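Local coordinates for hypothetical protein (Neisseria meningitidis, PDB 2O5H) that is of unknown function but belongs to the DUF596 family of conserved bacterial proteins and assembles as a pair of chains, at residues I87-I97 and D109-A120. Numbering follows the deposited sequence. Where two conformers were deposited one is given.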
ATOM      1  N   ILE A  87     -20.460   2.850  -3.848  1.00 31.60           N
ATOM      2  CA  ILE A  87     -20.357   1.411  -3.624  1.00 33.05           C
ATOM      3  C   ILE A  87     -19.444   1.156  -2.405  1.00 33.47           C
ATOM      4  O   ILE A  87     -19.818   0.431  -1.466  1.00 33.58           O
ATOM      5  CB  ILE A  87     -19.855   0.731  -4.952  1.00 32.21           C
ATOM      6  CG1 ILE A  87     -21.024   0.716  -5.960  1.00 33.26           C
ATOM      7  CG2 ILE A  87     -19.223  -0.720  -4.717  1.00 33.31           C
ATOM      8  CD1 ILE A  87     -20.636   0.287  -7.407  1.00 34.02           C
ATOM      9  N   PHE A  88     -18.292   1.815  -2.403  1.00 32.14           N
ATOM     10  CA  PHE A  88     -17.356   1.722  -1.281  1.00 33.89           C
ATOM     11  C   PHE A  88     -17.848   2.377   0.017  1.00 34.48           C
ATOM     12  O   PHE A  88     -17.751   1.758   1.071  1.00 34.11           O
ATOM     13  CB  PHE A  88     -16.005   2.311  -1.690  1.00 32.49           C
ATOM     14  CG  PHE A  88     -15.101   1.329  -2.408  1.00 34.02           C
ATOM     15  CD1 PHE A  88     -15.415   0.853  -3.701  1.00 34.74           C
ATOM     16  CD2 PHE A  88     -13.919   0.883  -1.792  1.00 33.00           C
ATOM     17  CE1 PHE A  88     -14.572  -0.072  -4.360  1.00 32.69           C
ATOM     18  CE2 PHE A  88     -13.062  -0.043  -2.455  1.00 34.51           C
ATOM     19  CZ  PHE A  88     -13.383  -0.507  -3.735  1.00 32.54           C
ATOM     20  N   ARG A  89     -18.381   3.596  -0.063  1.00 34.59           N
ATOM     21  CA  ARG A  89     -18.975   4.251   1.121  1.00 36.63           C
ATOM     22  C   ARG A  89     -20.052   3.409   1.818  1.00 37.44           C
ATOM     23  O   ARG A  89     -20.112   3.372   3.061  1.00 37.19           O
ATOM     24  CB  ARG A  89     -19.503   5.663   0.795  1.00 37.32           C
ATOM     25  CG  ARG A  89     -18.364   6.696   0.789  1.00 39.06           C
ATOM     26  CD  ARG A  89     -18.896   8.086   0.749  1.00 45.09           C
ATOM     27  NE  ARG A  89     -17.885   9.068   0.399  1.00 44.03           N
ATOM     28  CZ  ARG A  89     -17.111   9.713   1.270  1.00 43.87           C
ATOM     29  NH1 ARG A  89     -17.210   9.478   2.576  1.00 39.03           N
ATOM     30  NH2 ARG A  89     -16.222  10.593   0.816  1.00 40.16           N
ATOM     31  N   GLU A  90     -20.863   2.704   1.034  1.00 36.37           N
ATOM     32  CA  GLU A  90     -21.951   1.941   1.600  1.00 38.51           C
ATOM     33  C   GLU A  90     -21.497   0.848   2.551  1.00 37.44           C
ATOM     34  O   GLU A  90     -22.259   0.464   3.428  1.00 38.62           O
ATOM     35  CB  GLU A  90     -22.880   1.377   0.499  1.00 39.22           C
ATOM     36  CG  GLU A  90     -23.730   2.494  -0.097  1.00 46.10           C
ATOM     37  CD  GLU A  90     -24.972   2.017  -0.824  1.00 53.50           C
ATOM     38  OE1 GLU A  90     -25.363   0.836  -0.666  1.00 59.73           O
ATOM     39  OE2 GLU A  90     -25.572   2.838  -1.555  1.00 56.01           O
ATOM     40  N   VAL A  91     -20.251   0.381   2.402  1.00 35.73           N
ATOM     41  CA  VAL A  91     -19.737  -0.757   3.166  1.00 34.61           C
ATOM     42  C   VAL A  91     -18.460  -0.362   3.941  1.00 34.03           C
ATOM     43  O   VAL A  91     -17.804  -1.192   4.565  1.00 32.75           O
ATOM     44  CB  VAL A  91     -19.436  -1.982   2.215  1.00 34.31           C
ATOM     45  CG1 VAL A  91     -20.724  -2.592   1.693  1.00 36.20           C
ATOM     46  CG2 VAL A  91     -18.542  -1.567   1.037  1.00 35.15           C
ATOM     47  N   TRP A  92     -18.128   0.928   3.903  1.00 33.29           N
ATOM     48  CA  TRP A  92     -16.908   1.423   4.526  1.00 32.64           C
ATOM     49  C   TRP A  92     -16.963   1.140   6.035  1.00 32.60           C
ATOM     50  O   TRP A  92     -17.970   1.422   6.696  1.00 32.34           O
ATOM     51  CB  TRP A  92     -16.780   2.931   4.283  1.00 33.90           C
ATOM     52  CG  TRP A  92     -15.427   3.475   4.580  1.00 31.89           C
ATOM     53  CD1 TRP A  92     -15.040   4.179   5.691  1.00 33.19           C
ATOM     54  CD2 TRP A  92     -14.285   3.376   3.728  1.00 33.65           C
ATOM     55  NE1 TRP A  92     -13.693   4.526   5.569  1.00 33.82           N
ATOM     56  CE2 TRP A  92     -13.221   4.057   4.363  1.00 32.98           C
ATOM     57  CE3 TRP A  92     -14.054   2.763   2.477  1.00 34.28           C
ATOM     58  CZ2 TRP A  92     -11.925   4.116   3.811  1.00 32.54           C
ATOM     59  CZ3 TRP A  92     -12.752   2.867   1.899  1.00 34.91           C
ATOM     60  CH2 TRP A  92     -11.725   3.552   2.565  1.00 33.70           C
ATOM     61  N   PRO A  93     -15.867   0.592   6.600  1.00 33.20           N
ATOM     62  CA  PRO A  93     -15.843   0.360   8.056  1.00 32.84           C
ATOM     63  C   PRO A  93     -16.172   1.596   8.892  1.00 32.82           C
ATOM     64  O   PRO A  93     -15.817   2.732   8.510  1.00 32.08           O
ATOM     65  CB  PRO A  93     -14.371  -0.007   8.303  1.00 33.76           C
ATOM     66  CG  PRO A  93     -13.989  -0.747   7.005  1.00 34.23           C
ATOM     67  CD  PRO A  93     -14.578   0.212   5.980  1.00 31.57           C
ATOM     68  N   GLU A  94     -16.761   1.344  10.063  1.00 31.65           N
ATOM     69  CA  GLU A  94     -17.110   2.384  11.006  1.00 33.94           C
ATOM     70  C   GLU A  94     -15.925   2.965  11.763  1.00 33.25           C
ATOM     71  O   GLU A  94     -16.020   4.064  12.259  1.00 32.70           O
ATOM     72  CB  GLU A  94     -18.153   1.864  11.982  1.00 33.93           C
ATOM     73  CG  GLU A  94     -19.544   1.641  11.350  1.00 37.07           C
ATOM     74  CD  GLU A  94     -20.596   1.242  12.393  1.00 36.92           C
ATOM     75  OE1 GLU A  94     -20.291   0.421  13.264  1.00 44.30           O
ATOM     76  OE2 GLU A  94     -21.710   1.787  12.377  1.00 42.33           O
ATOM     77  N   TYR A  95     -14.822   2.223  11.843  1.00 33.84           N
ATOM     78  CA  TYR A  95     -13.652   2.621  12.646  1.00 34.23           C
ATOM     79  C   TYR A  95     -12.458   2.212  11.838  1.00 35.54           C
ATOM     80  O   TYR A  95     -12.536   1.280  11.038  1.00 34.72           O
ATOM     81  CB  TYR A  95     -13.619   1.897  14.017  1.00 33.55           C
ATOM     82  CG  TYR A  95     -14.805   2.232  14.893  1.00 33.52           C
ATOM     83  CD1 TYR A  95     -14.795   3.383  15.715  1.00 33.05           C
ATOM     84  CD2 TYR A  95     -15.945   1.437  14.880  1.00 30.25           C
ATOM     85  CE1 TYR A  95     -15.866   3.705  16.460  1.00 30.80           C
ATOM     86  CE2 TYR A  95     -17.034   1.756  15.640  1.00 32.11           C
ATOM     87  CZ  TYR A  95     -16.983   2.893  16.431  1.00 30.14           C
ATOM     88  OH  TYR A  95     -18.049   3.226  17.196  1.00 34.55           O
ATOM     89  N   GLU A  96     -11.344   2.922  12.030  1.00 35.77           N
ATOM     90  CA  GLU A  96     -10.120   2.643  11.281  1.00 36.41           C
ATOM     91  C   GLU A  96      -9.617   1.270  11.721  1.00 36.25           C
ATOM     92  O   GLU A  96      -9.082   0.491  10.914  1.00 35.76           O
ATOM     93  CB  GLU A  96      -9.071   3.722  11.578  1.00 35.08           C
ATOM     94  CG  GLU A  96      -7.845   3.640  10.701  1.00 40.04           C
ATOM     95  CD  GLU A  96      -6.864   4.814  10.964  1.00 42.48           C
ATOM     96  OE1 GLU A  96      -7.264   5.817  11.603  1.00 53.23           O
ATOM     97  OE2 GLU A  96      -5.715   4.727  10.506  1.00 52.64           O
ATOM     98  N   ILE A  97      -9.842   0.951  12.995  1.00 35.07           N
ATOM     99  CA  ILE A  97      -9.462  -0.347  13.537  1.00 37.61           C
ATOM    100  C   ILE A  97     -10.660  -1.039  14.195  1.00 37.65           C
ATOM    101  O   ILE A  97     -11.251  -0.510  15.115  1.00 36.28           O
ATOM    102  CB  ILE A  97      -8.300  -0.173  14.551  1.00 37.52           C
ATOM    103  CG1 ILE A  97      -7.091   0.470  13.856  1.00 38.01           C
ATOM    104  CG2 ILE A  97      -7.966  -1.517  15.239  1.00 38.62           C
ATOM    105  CD1 ILE A  97      -5.896   0.706  14.757  1.00 40.85           C
ATOM    106  N   ASP A 109      -8.032  -3.820  10.497  1.00 39.94           N
ATOM    107  CA  ASP A 109      -7.999  -2.415  10.195  1.00 37.90           C
ATOM    108  C   ASP A 109      -8.402  -2.114   8.761  1.00 36.55           C
ATOM    109  O   ASP A 109      -8.614  -3.034   7.988  1.00 36.47           O
ATOM    110  CB  ASP A 109      -6.644  -1.803  10.581  1.00 39.69           C
ATOM    111  CG  ASP A 109      -5.478  -2.350   9.777  1.00 39.39           C
ATOM    112  OD1 ASP A 109      -5.657  -2.888   8.664  1.00 38.35           O
ATOM    113  OD2 ASP A 109      -4.347  -2.218  10.288  1.00 45.33           O
ATOM    114  N   ILE A 110      -8.488  -0.838   8.412  0.50 35.84           N
ATOM    115  CA  ILE A 110      -8.944  -0.442   7.081  0.50 34.94           C
ATOM    116  C   ILE A 110      -8.021  -0.937   5.954  0.50 34.31           C
ATOM    117  O   ILE A 110      -8.495  -1.264   4.872  0.50 33.37           O
ATOM    118  CB  ILE A 110      -9.118   1.093   6.999  0.50 35.34           C
ATOM    119  CG1 ILE A 110      -9.661   1.512   5.634  0.50 34.22           C
ATOM    120  CG2 ILE A 110      -7.842   1.805   7.383  0.50 35.48           C
ATOM    121  CD1 ILE A 110     -11.097   1.165   5.518  0.50 35.03           C
ATOM    122  N   GLY A 111      -6.711  -0.941   6.204  1.00 33.97           N
ATOM    123  CA  GLY A 111      -5.751  -1.557   5.277  1.00 34.56           C
ATOM    124  C   GLY A 111      -6.106  -3.013   4.955  1.00 34.16           C
ATOM    125  O   GLY A 111      -6.116  -3.434   3.784  1.00 34.47           O
HETATM  126  N   MSE A 112      -6.374  -3.797   5.997  1.00 33.28           N
HETATM  127  CA  MSE A 112      -6.726  -5.212   5.812  1.00 34.86           C
HETATM  128  C   MSE A 112      -8.037  -5.384   5.061  1.00 34.29           C
HETATM  129  O   MSE A 112      -8.145  -6.239   4.178  1.00 33.74           O
HETATM  130  CB  MSE A 112      -6.831  -5.906   7.156  1.00 35.21           C
HETATM  131  CG  MSE A 112      -5.483  -6.010   7.819  1.00 38.48           C
HETATM  132 SE   MSE A 112      -5.570  -6.790   9.610  0.80 44.23          SE
HETATM  133  CE  MSE A 112      -3.967  -5.974  10.344  1.00 38.03           C
ATOM    134  N   TRP A 113      -9.037  -4.572   5.423  1.00 32.96           N
ATOM    135  CA  TRP A 113     -10.335  -4.559   4.716  1.00 32.84           C
ATOM    136  C   TRP A 113     -10.165  -4.298   3.199  1.00 33.42           C
ATOM    137  O   TRP A 113     -10.762  -4.990   2.329  1.00 34.68           O
ATOM    138  CB  TRP A 113     -11.256  -3.520   5.393  1.00 32.81           C
ATOM    139  CG  TRP A 113     -12.670  -3.473   4.849  1.00 31.90           C
ATOM    140  CD1 TRP A 113     -13.719  -4.223   5.245  1.00 34.51           C
ATOM    141  CD2 TRP A 113     -13.154  -2.618   3.797  1.00 35.40           C
ATOM    142  NE1 TRP A 113     -14.840  -3.911   4.492  1.00 33.43           N
ATOM    143  CE2 TRP A 113     -14.511  -2.923   3.600  1.00 35.43           C
ATOM    144  CE3 TRP A 113     -12.566  -1.601   3.020  1.00 34.71           C
ATOM    145  CZ2 TRP A 113     -15.318  -2.230   2.670  1.00 33.29           C
ATOM    146  CZ3 TRP A 113     -13.335  -0.957   2.066  1.00 36.04           C
ATOM    147  CH2 TRP A 113     -14.718  -1.266   1.912  1.00 36.07           C
ATOM    148  N   LEU A 114      -9.334  -3.320   2.881  1.00 32.54           N
ATOM    149  CA  LEU A 114      -9.021  -2.981   1.488  1.00 33.67           C
ATOM    150  C   LEU A 114      -8.234  -4.092   0.774  1.00 34.79           C
ATOM    151  O   LEU A 114      -8.251  -4.170  -0.441  1.00 36.11           O
ATOM    152  CB  LEU A 114      -8.304  -1.644   1.422  1.00 34.13           C
ATOM    153  CG  LEU A 114      -9.169  -0.367   1.628  1.00 35.76           C
ATOM    154  CD1 LEU A 114      -8.246   0.855   1.741  1.00 36.18           C
ATOM    155  CD2 LEU A 114     -10.204  -0.200   0.460  1.00 36.64           C
ATOM    156  N   THR A 115      -7.620  -4.982   1.546  1.00 34.92           N
ATOM    157  CA  THR A 115      -6.924  -6.169   0.995  1.00 35.69           C
ATOM    158  C   THR A 115      -7.831  -7.348   0.752  1.00 36.23           C
ATOM    159  O   THR A 115      -7.659  -8.044  -0.244  1.00 36.45           O
ATOM    160  CB  THR A 115      -5.799  -6.598   1.896  1.00 35.11           C
ATOM    161  OG1 THR A 115      -4.969  -5.481   2.127  1.00 35.90           O
ATOM    162  CG2 THR A 115      -4.948  -7.767   1.295  1.00 35.46           C
ATOM    163  N   VAL A 116      -8.775  -7.624   1.655  1.00 35.71           N
ATOM    164  CA  VAL A 116      -9.478  -8.885   1.555  1.00 36.49           C
ATOM    165  C   VAL A 116     -11.002  -8.766   1.506  1.00 36.57           C
ATOM    166  O   VAL A 116     -11.670  -9.759   1.219  1.00 37.56           O
ATOM    167  CB  VAL A 116      -9.035  -9.929   2.664  1.00 36.73           C
ATOM    168  CG1 VAL A 116      -7.550 -10.304   2.542  1.00 36.28           C
ATOM    169  CG2 VAL A 116      -9.376  -9.422   4.103  1.00 37.10           C
ATOM    170  N   GLU A 117     -11.572  -7.590   1.746  1.00 35.33           N
ATOM    171  CA  GLU A 117     -13.036  -7.529   1.685  1.00 36.88           C
ATOM    172  C   GLU A 117     -13.570  -6.324   0.922  1.00 36.58           C
ATOM    173  O   GLU A 117     -14.738  -6.047   1.004  1.00 37.14           O
ATOM    174  CB  GLU A 117     -13.700  -7.573   3.086  1.00 36.87           C
ATOM    175  CG  GLU A 117     -12.839  -7.902   4.219  1.00 36.95           C
ATOM    176  CD  GLU A 117     -13.611  -8.258   5.473  1.00 37.37           C
ATOM    177  OE1 GLU A 117     -14.587  -7.561   5.814  1.00 39.40           O
ATOM    178  OE2 GLU A 117     -13.220  -9.249   6.117  1.00 40.07           O
ATOM    179  N   ALA A 118     -12.719  -5.628   0.177  1.00 36.82           N
ATOM    180  CA  ALA A 118     -13.143  -4.503  -0.683  1.00 36.60           C
ATOM    181  C   ALA A 118     -14.161  -4.953  -1.737  1.00 36.54           C
ATOM    182  O   ALA A 118     -14.130  -6.129  -2.169  1.00 35.47           O
ATOM    183  CB  ALA A 118     -11.900  -3.869  -1.370  1.00 36.24           C
ATOM    184  N   PRO A 119     -15.105  -4.068  -2.112  1.00 35.85           N
ATOM    185  CA  PRO A 119     -16.013  -4.344  -3.260  1.00 36.23           C
ATOM    186  C   PRO A 119     -15.296  -4.735  -4.566  1.00 36.47           C
ATOM    187  O   PRO A 119     -15.794  -5.597  -5.347  1.00 35.57           O
ATOM    188  CB  PRO A 119     -16.746  -2.994  -3.457  1.00 37.18           C
ATOM    189  CG  PRO A 119     -16.673  -2.320  -2.162  1.00 35.84           C
ATOM    190  CD  PRO A 119     -15.452  -2.803  -1.422  1.00 35.59           C
ATOM    191  N   ALA A 120     -14.123  -4.133  -4.778  1.00 35.71           N
ATOM    192  CA  ALA A 120     -13.317  -4.366  -5.953  1.00 34.80           C
ATOM    193  C   ALA A 120     -11.849  -3.977  -5.707  1.00 34.51           C
ATOM    194  O   ALA A 120     -11.502  -3.399  -4.639  1.00 33.85           O
ATOM    195  CB  ALA A 120     -13.898  -3.618  -7.139  1.00 35.02           C
TER
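Trp113 lies against the chain around the end of helix 81-91, residues Val91 to Pro93, and Pro93 sits over one face of its indole, CG 3.8 Å from the centroid of the five-membered ring and 11° off the normal. Val91 closes in at the rim of the same indole: its CG2 lies in the ring plane, 3.7 Å from Trp113 CZ2. The first bond of the Trp92 side chain leads away from 109-120, but with CG anti to the backbone N (chi1 -166°) the indole comes back, its six-membered ring meeting that of Trp113 obliquely, planes at 71°. Ile110 crosses Trp92 at about a right angle, CD1 over the ring face, 3.5 Å from Trp92 CZ2, while also touching Pro93 CD. Further along, Pro119 lies over one face of the Phe88 ring, CG nearly above its centre, a second proline-aromatic CH-pi contact joining the two segments within the DUF596 region; its CB packs on Ile87 CG2 at 3.6 Å. At the other end the backbones join: Ile110 N donates to Glu96 O (2.9 Å), and Ile97 forms a single bridge with Asp109, the N-cap of helix 110-116, whose OD1 accepts from Met112 N at 2.9 Å. Glu96 extends its carboxylate to Lys42 and Lys51 in salt bridges. The apolar layer continues into helix 48-64, where Phe55 and Phe56 meet Trp92 and Phe59 meets Phe88; Trp38 of helix 34-41 backs Ile110 and Leu114, and Leu70 of strand 68-72 touches Phe88 and Ala120.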